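Long-range contacts in cyanuric acid amidohydrolase (Azorhizobium caulinodans, PDB 4NQ3), which hydrolyses cyanuric acid, opening its s-triazine ring to give carboxybiuret, which spontaneously loses carbon dioxide to form biuret: residues L122-Q127 with L207-I212; A190-I195 with A221-S226; A214-W219 with G336-P341; M256-D261 with R293-R298; L283-P288 with G344-V349. All blocks are in the same frame, centred on the assembly; numbering follows the deposited sequence.

Followed from the N terminus, contact 1 opens at the start of helix 125-141 and closes onto the loop L207-I212. Contact 2 opens between the segments of contact 1, on helix 180-199, and closes beyond them on strand 223-227, so the two cross. Contact 3 opens at A214, just after contact 1 has closed; it crosses contact 2 and reaches G336-P341, joining the second repeating unit to the third. Contact 4 is nested wholly within the loop of contact 3. Contact 5 opens inside contact 4 and closes last, at G344-V349, crossing both contacts 3 and 4. Contacts 3 and 5 share the magnesium ion, and contact 2 touches both.

Contact 1 of 5, residues L122-Q127 with L207-I212; sequences LGRMGQ and LSDAVI
M125, present as selenomethionine, lies over the backbone of L207-S208: its SE comes 3.7 Å from S208 CA, and its CE meets L207 CB at 3.9 Å. Bends at chi2 and chi3 fold this flexible chain back on itself so that it follows that backbone. The carboxylate of D209 accepts the backbone N-H of M125, with N and OD1 3.0 Å apart and an angle of 160° at the hydrogen; the donor approaches from above the carboxylate plane. R124 sits at the N-cap, so M125 N is among the first N-H groups of the helix; the acceptor D209 suits this place, since its charge would be favoured at a helix start. The aliphatic part of R124 runs along the same carboxylate, CG lying 3.6 Å from OD2 of D209, while the guanidinium bonds to the carbonyls of E120 and T174. I212 turns toward L122-Q127 and sets CD1 3.4 Å from G123 O. G123 has a phi of 73°, which favours glycine, and G123 N donates to Q127 OE1 at 2.8 Å. The contact ties the beginning of helix 125-141 to the loop between helix 180-199 and strand 223-227, with Q127 and L207 resting against helix 180-199.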
# COMPACT_ATOMS: atom_id res chain seq x y z
N LEU A 122 23.56 -16.46 1.70
CA LEU A 122 22.38 -16.12 0.91
C LEU A 122 22.78 -15.21 -0.23
O LEU A 122 23.55 -14.28 -0.04
CB LEU A 122 21.30 -15.47 1.80
CG LEU A 122 19.98 -15.04 1.15
CD1 LEU A 122 18.78 -15.33 2.06
CD2 LEU A 122 20.03 -13.55 0.79
N GLY A 123 22.31 -15.51 -1.43
CA GLY A 123 22.65 -14.71 -2.61
C GLY A 123 24.09 -14.92 -3.08
O GLY A 123 24.59 -14.19 -3.94
N ARG A 124 24.76 -15.93 -2.54
CA ARG A 124 26.15 -16.20 -2.92
C ARG A 124 26.36 -17.68 -3.24
O ARG A 124 25.43 -18.47 -3.11
CB ARG A 124 27.08 -15.74 -1.80
CG ARG A 124 27.00 -14.24 -1.56
CD ARG A 124 27.84 -13.86 -0.39
NE ARG A 124 28.01 -12.42 -0.23
CZ ARG A 124 28.23 -11.83 0.95
NH1 ARG A 124 28.33 -12.57 2.05
NH2 ARG A 124 28.36 -10.53 1.05
N MSE A 125 27.56 -18.07 -3.66
CA MSE A 125 27.77 -19.46 -4.11
C MSE A 125 27.43 -20.51 -3.06
O MSE A 125 27.02 -21.63 -3.40
CB MSE A 125 29.20 -19.67 -4.57
CG MSE A 125 29.57 -18.82 -5.76
SE MSE A 125 28.55 -19.30 -7.31
CE MSE A 125 29.04 -21.19 -7.45
N GLY A 126 27.59 -20.16 -1.78
CA GLY A 126 27.09 -21.00 -0.71
C GLY A 126 25.67 -21.49 -0.96
O GLY A 126 25.38 -22.68 -0.95
N GLN A 127 24.76 -20.55 -1.19
CA GLN A 127 23.38 -20.92 -1.44
C GLN A 127 23.23 -21.74 -2.71
O GLN A 127 22.52 -22.74 -2.74
CB GLN A 127 22.49 -19.68 -1.53
CG GLN A 127 21.05 -20.01 -1.74
CD GLN A 127 20.16 -18.84 -1.41
OE1 GLN A 127 20.62 -17.68 -1.45
NE2 GLN A 127 18.90 -19.12 -1.06
N LEU A 207 29.76 -19.63 -12.97
CA LEU A 207 29.10 -19.05 -11.80
C LEU A 207 30.08 -18.43 -10.83
O LEU A 207 31.14 -18.97 -10.57
CB LEU A 207 28.29 -20.14 -11.08
CG LEU A 207 27.21 -20.85 -11.90
CD1 LEU A 207 26.63 -22.04 -11.17
CD2 LEU A 207 26.12 -19.84 -12.21
N SER A 208 29.69 -17.31 -10.25
CA SER A 208 30.44 -16.69 -9.17
C SER A 208 29.52 -15.69 -8.46
O SER A 208 28.45 -15.35 -8.98
CB SER A 208 31.68 -15.98 -9.69
OG SER A 208 31.32 -14.73 -10.26
N ASP A 209 29.92 -15.23 -7.28
CA ASP A 209 29.12 -14.27 -6.53
C ASP A 209 28.70 -13.10 -7.44
O ASP A 209 27.55 -12.65 -7.40
CB ASP A 209 29.90 -13.76 -5.31
CG ASP A 209 29.88 -14.73 -4.12
OD1 ASP A 209 29.51 -15.92 -4.29
OD2 ASP A 209 30.28 -14.31 -3.01
N ALA A 210 29.64 -12.64 -8.26
CA ALA A 210 29.48 -11.42 -9.07
C ALA A 210 28.43 -11.54 -10.17
O ALA A 210 27.86 -10.53 -10.61
CB ALA A 210 30.80 -11.02 -9.66
N VAL A 211 28.22 -12.77 -10.62
CA VAL A 211 27.21 -13.12 -11.62
C VAL A 211 25.75 -13.10 -11.09
O VAL A 211 24.82 -12.70 -11.80
CB VAL A 211 27.50 -14.53 -12.18
CG1 VAL A 211 26.24 -15.22 -12.66
CG2 VAL A 211 28.57 -14.48 -13.25
N ILE A 212 25.56 -13.52 -9.85
CA ILE A 212 24.22 -13.69 -9.27
C ILE A 212 23.40 -12.41 -9.23
O ILE A 212 23.78 -11.42 -8.58
CB ILE A 212 24.33 -14.26 -7.83
CG1 ILE A 212 25.08 -15.60 -7.87
CG2 ILE A 212 22.94 -14.39 -7.22
CD1 ILE A 212 25.42 -16.17 -6.53

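Contact 2 of 5, residues A190-I195 with A221-S226; sequences ASALGI and ARASCS. With BR8 (barbituric acid), chain C.
A cysteine sulfur wedged between helix and strand stands out here: C225 SG lies 3.8 Å from S191 CB and close beside the backbone of A192. The setting is a beta-alpha-beta crossover, in which helix 180-199 lies in the connection between the parallel neighbours 150-157 and 223-227 and packs on their four-stranded sheet. The short segments approach to 7.9 Å between axes, with N-to-C directions 152° apart, so the helix runs roughly back against its strand. Small residues suit this interface. A192 CB meets A223 CB at 3.9 Å, and I195, the one bulky apolar residue, reaches over the same methyl with CD1, 3.7 Å from A223 CB. S191 fits the buried helix face because its OG bonds back to the carbonyl of S187. Strand alternation sends A223 and C225 toward the helix and S224 away from it, where its hydroxyl bonds to Q154. The backbone of C225 is gripped from the third repeating unit, its N by Q339 OE1 and its O by K285 NZ. Near the strand's end stands the nucleophile S226, hydrogen-bonded to K156 NZ, with OG anti to its own backbone N (chi1 177°) and 3.4 Å from N1 of barbituric acid.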
# COMPACT_ATOMS: atom_id res chain seq x y z
N ALA A 190 19.95 -17.04 -6.47
CA ALA A 190 20.97 -18.04 -6.14
C ALA A 190 20.38 -19.44 -6.20
O ALA A 190 20.98 -20.35 -6.75
CB ALA A 190 21.56 -17.78 -4.79
N SER A 191 19.20 -19.62 -5.64
CA SER A 191 18.52 -20.90 -5.74
C SER A 191 18.28 -21.32 -7.18
O SER A 191 18.46 -22.48 -7.54
CB SER A 191 17.18 -20.84 -5.00
OG SER A 191 17.42 -20.63 -3.63
N ALA A 192 17.87 -20.38 -8.02
CA ALA A 192 17.61 -20.70 -9.42
C ALA A 192 18.90 -21.18 -10.11
O ALA A 192 18.89 -22.16 -10.86
CB ALA A 192 17.03 -19.50 -10.13
N LEU A 193 20.02 -20.51 -9.84
CA LEU A 193 21.28 -20.93 -10.46
C LEU A 193 21.67 -22.30 -9.96
O LEU A 193 22.23 -23.11 -10.69
CB LEU A 193 22.38 -19.92 -10.17
CG LEU A 193 22.11 -18.69 -11.03
CD1 LEU A 193 23.03 -17.53 -10.67
CD2 LEU A 193 22.18 -19.07 -12.49
N GLY A 194 21.35 -22.57 -8.69
CA GLY A 194 21.58 -23.87 -8.10
C GLY A 194 20.80 -24.94 -8.85
O GLY A 194 21.36 -25.99 -9.18
N ILE A 195 19.53 -24.66 -9.14
CA ILE A 195 18.74 -25.57 -9.96
C ILE A 195 19.38 -25.72 -11.34
O ILE A 195 19.50 -26.83 -11.88
CB ILE A 195 17.29 -25.08 -10.11
CG1 ILE A 195 16.56 -25.19 -8.77
CG2 ILE A 195 16.54 -25.90 -11.15
CD1 ILE A 195 15.27 -24.44 -8.74
N ALA A 221 15.27 -22.95 -17.44
CA ALA A 221 13.91 -23.03 -17.96
C ALA A 221 13.00 -23.80 -16.99
O ALA A 221 11.81 -24.00 -17.27
CB ALA A 221 13.90 -23.68 -19.33
N ARG A 222 13.54 -24.24 -15.86
CA ARG A 222 12.74 -25.09 -15.02
C ARG A 222 12.68 -24.64 -13.57
O ARG A 222 11.83 -25.12 -12.79
CB ARG A 222 13.25 -26.52 -15.13
CG ARG A 222 12.61 -27.17 -16.33
CD ARG A 222 13.39 -28.29 -16.92
NE ARG A 222 14.64 -27.83 -17.50
CZ ARG A 222 15.61 -28.66 -17.84
NH1 ARG A 222 15.44 -29.96 -17.68
NH2 ARG A 222 16.75 -28.20 -18.34
N ALA A 223 13.53 -23.69 -13.22
CA ALA A 223 13.58 -23.17 -11.86
C ALA A 223 12.32 -22.39 -11.50
O ALA A 223 11.84 -21.56 -12.28
CB ALA A 223 14.82 -22.28 -11.67
N SER A 224 11.77 -22.66 -10.32
CA SER A 224 10.73 -21.81 -9.76
C SER A 224 11.00 -21.56 -8.28
O SER A 224 10.83 -22.44 -7.46
CB SER A 224 9.37 -22.42 -9.97
OG SER A 224 8.39 -21.67 -9.28
N CYS A 225 11.44 -20.36 -7.93
CA CYS A 225 11.85 -20.08 -6.56
C CYS A 225 10.96 -19.09 -5.85
O CYS A 225 10.55 -18.08 -6.42
CB CYS A 225 13.27 -19.60 -6.56
SG CYS A 225 14.27 -20.81 -7.41
N SER A 226 10.66 -19.39 -4.59
CA SER A 226 9.76 -18.60 -3.77
C SER A 226 10.41 -18.39 -2.41
O SER A 226 10.79 -19.35 -1.72
CB SER A 226 8.41 -19.30 -3.64
OG SER A 226 7.53 -18.60 -2.79
N1 BR8 C . 7.54 -15.25 -2.03
C2 BR8 C . 6.19 -15.31 -1.94
O2 BR8 C . 5.71 -15.43 -0.83
N3 BR8 C . 5.41 -15.23 -3.05
C4 BR8 C . 5.97 -15.07 -4.35
O4 BR8 C . 5.24 -15.00 -5.33
C5 BR8 C . 7.48 -15.03 -4.60
C6 BR8 C . 8.19 -15.12 -3.26
O8 BR8 C . 9.40 -15.08 -3.23

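Contact 3 of 5, residues A214-W219 with G336-P341; sequences ADYGLW and GEHQGP. With MG (magnesium ion), chain K.
The chain from A214 first bends at D215, whose OD1 accepts the N-H of G217 in what fits an Asx turn, and a type I turn spans D215 to L218. Y216 follows, its CD1 over one face of the H338 ring and 4.1 Å from H338 CE1; the rings are oblique, with planes 34° apart. Y216 CE1 rests near E337 CG, whose carboxylate bridges to the substrate-binding R188, while R290 makes a cation-pi contact with the tyrosine. L218 gives its carbonyl: H338 ND1 donates to L218 O at 2.6 Å, almost straight at 171° and within the imidazole plane. H338 NE2 bonds to the backbone N of C213, consistent with a neutral ring carrying its proton on ND1. The W219 indole lays one face against the G340-P341 peptide, P341 N standing 3.6 Å above the plane, and P341 CD makes a CH-pi contact 3.8 Å from the centroid of the six-membered ring. G340 adopts backbone angles that call for glycine. The tryptophan thus packs on a loop binding magnesium through main-chain carbonyls, Q339 O at 2.4 Å and P341 O at 2.5 Å from MG, alongside G344 O and the E287 carboxylate.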
# COMPACT_ATOMS: atom_id res chain seq x y z
N ALA A 214 22.92 -10.51 -11.68
CA ALA A 214 23.68 -9.55 -12.46
C ALA A 214 23.64 -9.96 -13.93
O ALA A 214 23.24 -9.18 -14.78
CB ALA A 214 25.10 -9.45 -11.95
N ASP A 215 24.03 -11.20 -14.22
CA ASP A 215 23.94 -11.75 -15.58
C ASP A 215 22.63 -12.50 -15.80
O ASP A 215 22.59 -13.73 -15.69
CB ASP A 215 25.13 -12.67 -15.88
CG ASP A 215 25.22 -13.06 -17.37
OD1 ASP A 215 24.33 -12.66 -18.16
OD2 ASP A 215 26.19 -13.77 -17.74
N TYR A 216 21.56 -11.78 -16.12
CA TYR A 216 20.28 -12.44 -16.26
C TYR A 216 20.22 -13.19 -17.60
O TYR A 216 19.16 -13.67 -18.02
CB TYR A 216 19.13 -11.44 -16.11
CG TYR A 216 19.02 -10.87 -14.70
CD1 TYR A 216 18.62 -11.67 -13.62
CD2 TYR A 216 19.32 -9.54 -14.44
CE1 TYR A 216 18.53 -11.14 -12.31
CE2 TYR A 216 19.23 -8.99 -13.15
CZ TYR A 216 18.84 -9.79 -12.09
OH TYR A 216 18.76 -9.22 -10.83
N GLY A 217 21.38 -13.36 -18.23
CA GLY A 217 21.49 -14.20 -19.41
C GLY A 217 21.67 -15.66 -19.01
O GLY A 217 21.33 -16.56 -19.77
N LEU A 218 22.17 -15.88 -17.80
CA LEU A 218 22.20 -17.20 -17.19
C LEU A 218 20.85 -17.46 -16.54
O LEU A 218 20.47 -16.76 -15.61
CB LEU A 218 23.29 -17.27 -16.13
CG LEU A 218 24.67 -16.82 -16.55
CD1 LEU A 218 25.54 -16.70 -15.33
CD2 LEU A 218 25.27 -17.78 -17.56
N TRP A 219 20.12 -18.45 -17.05
CA TRP A 219 18.86 -18.81 -16.42
C TRP A 219 18.47 -20.25 -16.71
O TRP A 219 18.97 -20.87 -17.65
CB TRP A 219 17.72 -17.88 -16.84
CG TRP A 219 17.54 -17.68 -18.32
CD1 TRP A 219 18.05 -16.67 -19.08
CD2 TRP A 219 16.76 -18.51 -19.21
NE1 TRP A 219 17.65 -16.82 -20.39
CE2 TRP A 219 16.86 -17.94 -20.49
CE3 TRP A 219 16.00 -19.67 -19.04
CZ2 TRP A 219 16.22 -18.49 -21.60
CZ3 TRP A 219 15.37 -20.22 -20.16
CH2 TRP A 219 15.49 -19.63 -21.42
N GLY A 336 11.44 -13.45 -11.07
CA GLY A 336 11.97 -14.54 -11.85
C GLY A 336 13.44 -14.42 -12.11
O GLY A 336 13.90 -14.66 -13.25
N GLU A 337 14.19 -14.07 -11.05
CA GLU A 337 15.65 -13.96 -11.14
C GLU A 337 16.26 -15.28 -11.62
O GLU A 337 16.17 -16.30 -10.93
CB GLU A 337 16.23 -13.57 -9.79
CG GLU A 337 15.85 -12.19 -9.30
CD GLU A 337 14.51 -12.16 -8.55
OE1 GLU A 337 13.86 -13.23 -8.46
OE2 GLU A 337 14.13 -11.07 -8.06
N HIS A 338 16.85 -15.27 -12.80
CA HIS A 338 17.44 -16.48 -13.38
C HIS A 338 16.43 -17.59 -13.60
O HIS A 338 16.80 -18.75 -13.76
CB HIS A 338 18.58 -17.00 -12.51
CG HIS A 338 19.65 -15.99 -12.27
ND1 HIS A 338 20.54 -15.60 -13.24
CD2 HIS A 338 19.94 -15.24 -11.18
CE1 HIS A 338 21.34 -14.68 -12.76
NE2 HIS A 338 21.01 -14.45 -11.50
N GLN A 339 15.15 -17.22 -13.61
CA GLN A 339 14.09 -18.17 -13.90
C GLN A 339 13.43 -17.79 -15.21
O GLN A 339 12.53 -16.97 -15.26
CB GLN A 339 13.09 -18.20 -12.75
CG GLN A 339 13.80 -18.43 -11.44
CD GLN A 339 12.99 -17.98 -10.24
OE1 GLN A 339 11.90 -18.48 -9.97
NE2 GLN A 339 13.52 -17.00 -9.52
N GLY A 340 13.94 -18.35 -16.30
CA GLY A 340 13.52 -17.86 -17.60
C GLY A 340 14.29 -16.59 -17.87
O GLY A 340 15.04 -16.12 -17.01
N PRO A 341 14.12 -16.02 -19.06
CA PRO A 341 14.73 -14.76 -19.51
C PRO A 341 14.29 -13.56 -18.69
O PRO A 341 13.31 -13.65 -17.96
CB PRO A 341 14.20 -14.63 -20.92
CG PRO A 341 12.91 -15.39 -20.92
CD PRO A 341 13.20 -16.58 -20.06
MG MG K . 12.84 -14.65 -15.69

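Contact 4 of 5, residues M256-D261 with R293-R298; sequences MADAID and RIRGKR
The salt bridge between D258 and R295 carries this contact. R295 NE donates to D258 OD2 at 3.0 Å, with 157° at the hydrogen, using the syn lone pair of the carboxylate. A weak second bond joins R295 NH2 to D258 OD1 at 3.4 Å, in keeping with the 46° between the two planes. I260 covers one face of the guanidinium, its CG1 lying 3.7 Å from R295 CZ, so that the flat cation rests on a hydrocarbon branch. Beside the charged pair, I294 CD1 packs on A259 CB at 4.0 Å. Arginine suits its place because its long, extended chain spans the distance and still has NH1 for the carbonyl of G326 of a second subunit.

What positions these groups lies in the turns behind them. D258 OD1 also accepts the N-H of I260 in an Asx turn, and D261 OD2 takes the N-H of A257 at 2.9 Å, which ties the loop's two ends together. I294 to K297 form the type I' turn of a two-residue beta hairpin; the phi of 90° at G296 favours glycine. The hairpin projects toward the second subunit, where R298 and K297 make salt bridges to E42 and E278 of that subunit. The loop it meets links strand 249-256 to helix 263-271, and A259 and I260 lean on F316 of helix 309-325.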
# COMPACT_ATOMS: atom_id res chain seq x y z
N MSE A 256 7.71 -18.62 -20.72
CA MSE A 256 7.14 -17.38 -21.21
C MSE A 256 8.24 -16.38 -21.53
O MSE A 256 9.06 -16.05 -20.66
CB MSE A 256 6.18 -16.81 -20.19
CG MSE A 256 5.00 -17.69 -19.88
SE MSE A 256 3.89 -16.85 -18.49
CE MSE A 256 3.00 -15.49 -19.62
N ALA A 257 8.25 -15.89 -22.77
CA ALA A 257 9.26 -14.95 -23.22
C ALA A 257 9.09 -13.62 -22.50
O ALA A 257 10.06 -12.94 -22.14
CB ALA A 257 9.17 -14.77 -24.70
N ASP A 258 7.83 -13.25 -22.28
CA ASP A 258 7.50 -12.10 -21.44
C ASP A 258 6.14 -12.30 -20.73
O ASP A 258 5.55 -13.39 -20.78
CB ASP A 258 7.51 -10.80 -22.25
CG ASP A 258 6.63 -10.86 -23.47
OD1 ASP A 258 5.59 -11.55 -23.42
OD2 ASP A 258 6.98 -10.20 -24.48
N ALA A 259 5.67 -11.24 -20.09
CA ALA A 259 4.53 -11.31 -19.18
C ALA A 259 3.22 -11.61 -19.90
O ALA A 259 2.24 -11.98 -19.26
CB ALA A 259 4.41 -10.03 -18.37
N ILE A 260 3.17 -11.45 -21.21
CA ILE A 260 1.91 -11.75 -21.88
C ILE A 260 2.08 -12.85 -22.92
O ILE A 260 1.23 -13.04 -23.80
CB ILE A 260 1.31 -10.51 -22.55
CG1 ILE A 260 2.31 -9.89 -23.53
CG2 ILE A 260 0.88 -9.49 -21.51
CD1 ILE A 260 1.78 -8.68 -24.20
N ASP A 261 3.16 -13.61 -22.79
CA ASP A 261 3.43 -14.71 -23.70
C ASP A 261 2.69 -15.97 -23.24
O ASP A 261 3.23 -16.75 -22.45
CB ASP A 261 4.93 -14.97 -23.81
CG ASP A 261 5.27 -16.00 -24.87
OD1 ASP A 261 4.48 -16.13 -25.83
OD2 ASP A 261 6.32 -16.67 -24.73
N ARG A 293 10.22 -2.26 -19.91
CA ARG A 293 9.30 -2.31 -21.05
C ARG A 293 8.77 -3.71 -21.31
O ARG A 293 9.45 -4.70 -21.03
CB ARG A 293 9.99 -1.78 -22.34
CG ARG A 293 10.75 -0.47 -22.20
CD ARG A 293 11.19 0.10 -23.55
NE ARG A 293 11.64 1.50 -23.43
CZ ARG A 293 10.91 2.58 -23.75
NH1 ARG A 293 9.67 2.45 -24.23
NH2 ARG A 293 11.42 3.80 -23.59
N ILE A 294 7.56 -3.79 -21.85
CA ILE A 294 7.05 -5.02 -22.44
C ILE A 294 6.73 -4.76 -23.92
O ILE A 294 5.85 -3.95 -24.25
CB ILE A 294 5.79 -5.53 -21.71
CG1 ILE A 294 6.10 -5.70 -20.22
CG2 ILE A 294 5.29 -6.82 -22.35
CD1 ILE A 294 4.93 -6.16 -19.39
N ARG A 295 7.46 -5.47 -24.79
CA ARG A 295 7.33 -5.37 -26.25
C ARG A 295 7.36 -3.92 -26.73
O ARG A 295 6.54 -3.50 -27.55
CB ARG A 295 6.06 -6.08 -26.72
CG ARG A 295 6.02 -7.56 -26.32
CD ARG A 295 4.86 -8.33 -26.91
NE ARG A 295 4.88 -9.73 -26.52
CZ ARG A 295 3.90 -10.61 -26.78
NH1 ARG A 295 2.82 -10.21 -27.42
NH2 ARG A 295 4.01 -11.88 -26.38
N GLY A 296 8.33 -3.17 -26.20
CA GLY A 296 8.58 -1.79 -26.54
C GLY A 296 7.84 -0.77 -25.68
O GLY A 296 8.26 0.38 -25.59
N LYS A 297 6.78 -1.21 -25.01
CA LYS A 297 5.87 -0.31 -24.28
C LYS A 297 6.30 -0.25 -22.82
O LYS A 297 6.52 -1.29 -22.21
CB LYS A 297 4.43 -0.80 -24.39
CG LYS A 297 3.97 -1.12 -25.81
CD LYS A 297 3.96 0.10 -26.72
CE LYS A 297 3.58 -0.27 -28.16
NZ LYS A 297 2.21 -0.87 -28.27
N ARG A 298 6.42 0.95 -22.26
CA ARG A 298 6.92 1.06 -20.89
C ARG A 298 5.89 0.54 -19.91
O ARG A 298 4.69 0.56 -20.19
CB ARG A 298 7.30 2.49 -20.53
CG ARG A 298 6.18 3.33 -19.90
CD ARG A 298 6.59 4.81 -19.79
NE ARG A 298 6.71 5.23 -18.40
CZ ARG A 298 5.81 5.96 -17.75
NH1 ARG A 298 6.01 6.28 -16.47
NH2 ARG A 298 4.71 6.38 -18.36

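Contact 5 of 5, residues L283-P288 with G344-V349; sequences LAKAEP and GGPVAV. With MG (magnesium ion), chain K.
Three backbone hydrogen bonds join strands 281-286 and 345-352 as antiparallel neighbours. L283 and A348 form a hydrogen-bonded pair: L283 N reaches A348 O at 3.0 Å, and A348 N returns to L283 O at 2.8 Å. The third bond, from K285 N to P346 O at 2.9 Å, lies nearly along the C=O axis. P346 has no N-H of its own to give, and it fits here because its carbonyl does the bonding while its ring lies beside K285, CD 3.8 Å from K285 CB.

Where the strands give way to loops, both chains turn to the magnesium ion. G344 O binds MG at 2.6 Å, and E287 brings OE1 to MG at the same 2.6 Å on a fully extended chain, CG anti to the backbone N (chi1 -177°). E287 is steadied by R290 and the N-H of G343. Glycine suits position 345, whose backbone lies close against K285 O.

A284 CB and V347 CG2 touch at 3.8 Å on the sheet face covered by helices 309-325 and 263-271, while L283 and A348 occupy the other face. K285 bends at chi2 and chi3, carrying NZ to S333 OG and to the carbonyls of G334 and G335.

With so many acceptors around it, K285 NZ is probably protonated in this state; its bond to S333 is consistent with one of the three potential Ser-Lys dyads. At the metal, the carboxylate of E287 would partly offset the charge of an ion otherwise bound by main-chain carbonyls.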
# COMPACT_ATOMS: atom_id res chain seq x y z
N LEU A 283 1.38 -23.89 -12.92
CA LEU A 283 2.40 -23.28 -12.05
C LEU A 283 3.24 -22.33 -12.89
O LEU A 283 3.82 -22.76 -13.89
CB LEU A 283 3.29 -24.35 -11.42
CG LEU A 283 2.54 -25.60 -10.97
CD1 LEU A 283 3.51 -26.73 -10.71
CD2 LEU A 283 1.76 -25.31 -9.74
N ALA A 284 3.31 -21.06 -12.53
CA ALA A 284 4.03 -20.13 -13.39
C ALA A 284 4.82 -19.10 -12.60
O ALA A 284 4.44 -18.75 -11.49
CB ALA A 284 3.07 -19.44 -14.30
N LYS A 285 5.94 -18.64 -13.16
CA LYS A 285 6.68 -17.52 -12.59
C LYS A 285 6.38 -16.23 -13.35
O LYS A 285 6.40 -16.22 -14.58
CB LYS A 285 8.17 -17.79 -12.63
CG LYS A 285 8.58 -18.91 -11.72
CD LYS A 285 8.47 -18.48 -10.28
CE LYS A 285 9.18 -17.16 -10.05
NZ LYS A 285 9.02 -16.78 -8.62
N ALA A 286 6.08 -15.16 -12.64
CA ALA A 286 5.86 -13.87 -13.26
C ALA A 286 6.93 -12.90 -12.79
O ALA A 286 7.25 -12.88 -11.61
CB ALA A 286 4.50 -13.34 -12.95
N GLU A 287 7.46 -12.10 -13.71
CA GLU A 287 8.53 -11.19 -13.36
C GLU A 287 8.37 -9.86 -14.06
O GLU A 287 8.15 -9.81 -15.26
CB GLU A 287 9.87 -11.80 -13.72
CG GLU A 287 11.05 -10.95 -13.32
CD GLU A 287 12.38 -11.53 -13.77
OE1 GLU A 287 12.44 -12.19 -14.84
OE2 GLU A 287 13.37 -11.32 -13.04
N PRO A 288 8.50 -8.75 -13.31
CA PRO A 288 8.55 -7.47 -14.01
C PRO A 288 9.87 -7.36 -14.77
O PRO A 288 10.93 -7.66 -14.22
CB PRO A 288 8.45 -6.44 -12.88
CG PRO A 288 8.97 -7.15 -11.69
CD PRO A 288 8.59 -8.60 -11.85
N GLY A 344 10.59 -12.80 -18.27
CA GLY A 344 9.81 -14.01 -18.46
C GLY A 344 9.88 -14.95 -17.26
O GLY A 344 10.28 -14.58 -16.14
N GLY A 345 9.46 -16.19 -17.48
CA GLY A 345 9.50 -17.17 -16.42
C GLY A 345 8.97 -18.48 -16.94
O GLY A 345 8.26 -18.52 -17.95
N PRO A 346 9.33 -19.57 -16.26
CA PRO A 346 8.80 -20.89 -16.60
C PRO A 346 7.31 -20.97 -16.30
O PRO A 346 6.79 -20.32 -15.38
CB PRO A 346 9.57 -21.84 -15.68
CG PRO A 346 10.79 -21.07 -15.28
CD PRO A 346 10.33 -19.64 -15.18
N VAL A 347 6.62 -21.77 -17.10
CA VAL A 347 5.27 -22.15 -16.76
C VAL A 347 5.16 -23.65 -17.00
O VAL A 347 5.72 -24.17 -17.96
CB VAL A 347 4.22 -21.38 -17.57
CG1 VAL A 347 4.44 -21.59 -19.03
CG2 VAL A 347 2.87 -21.87 -17.20
N ALA A 348 4.52 -24.36 -16.08
CA ALA A 348 4.32 -25.79 -16.22
C ALA A 348 2.84 -26.10 -16.10
O ALA A 348 2.10 -25.39 -15.41
CB ALA A 348 5.12 -26.55 -15.18
N VAL A 349 2.40 -27.15 -16.77
CA VAL A 349 1.01 -27.56 -16.68
C VAL A 349 0.96 -29.01 -16.28
O VAL A 349 1.80 -29.80 -16.70
CB VAL A 349 0.29 -27.38 -18.00
CG1 VAL A 349 -1.14 -27.83 -17.87
CG2 VAL A 349 0.34 -25.93 -18.40
MG MG K . 12.84 -14.65 -15.69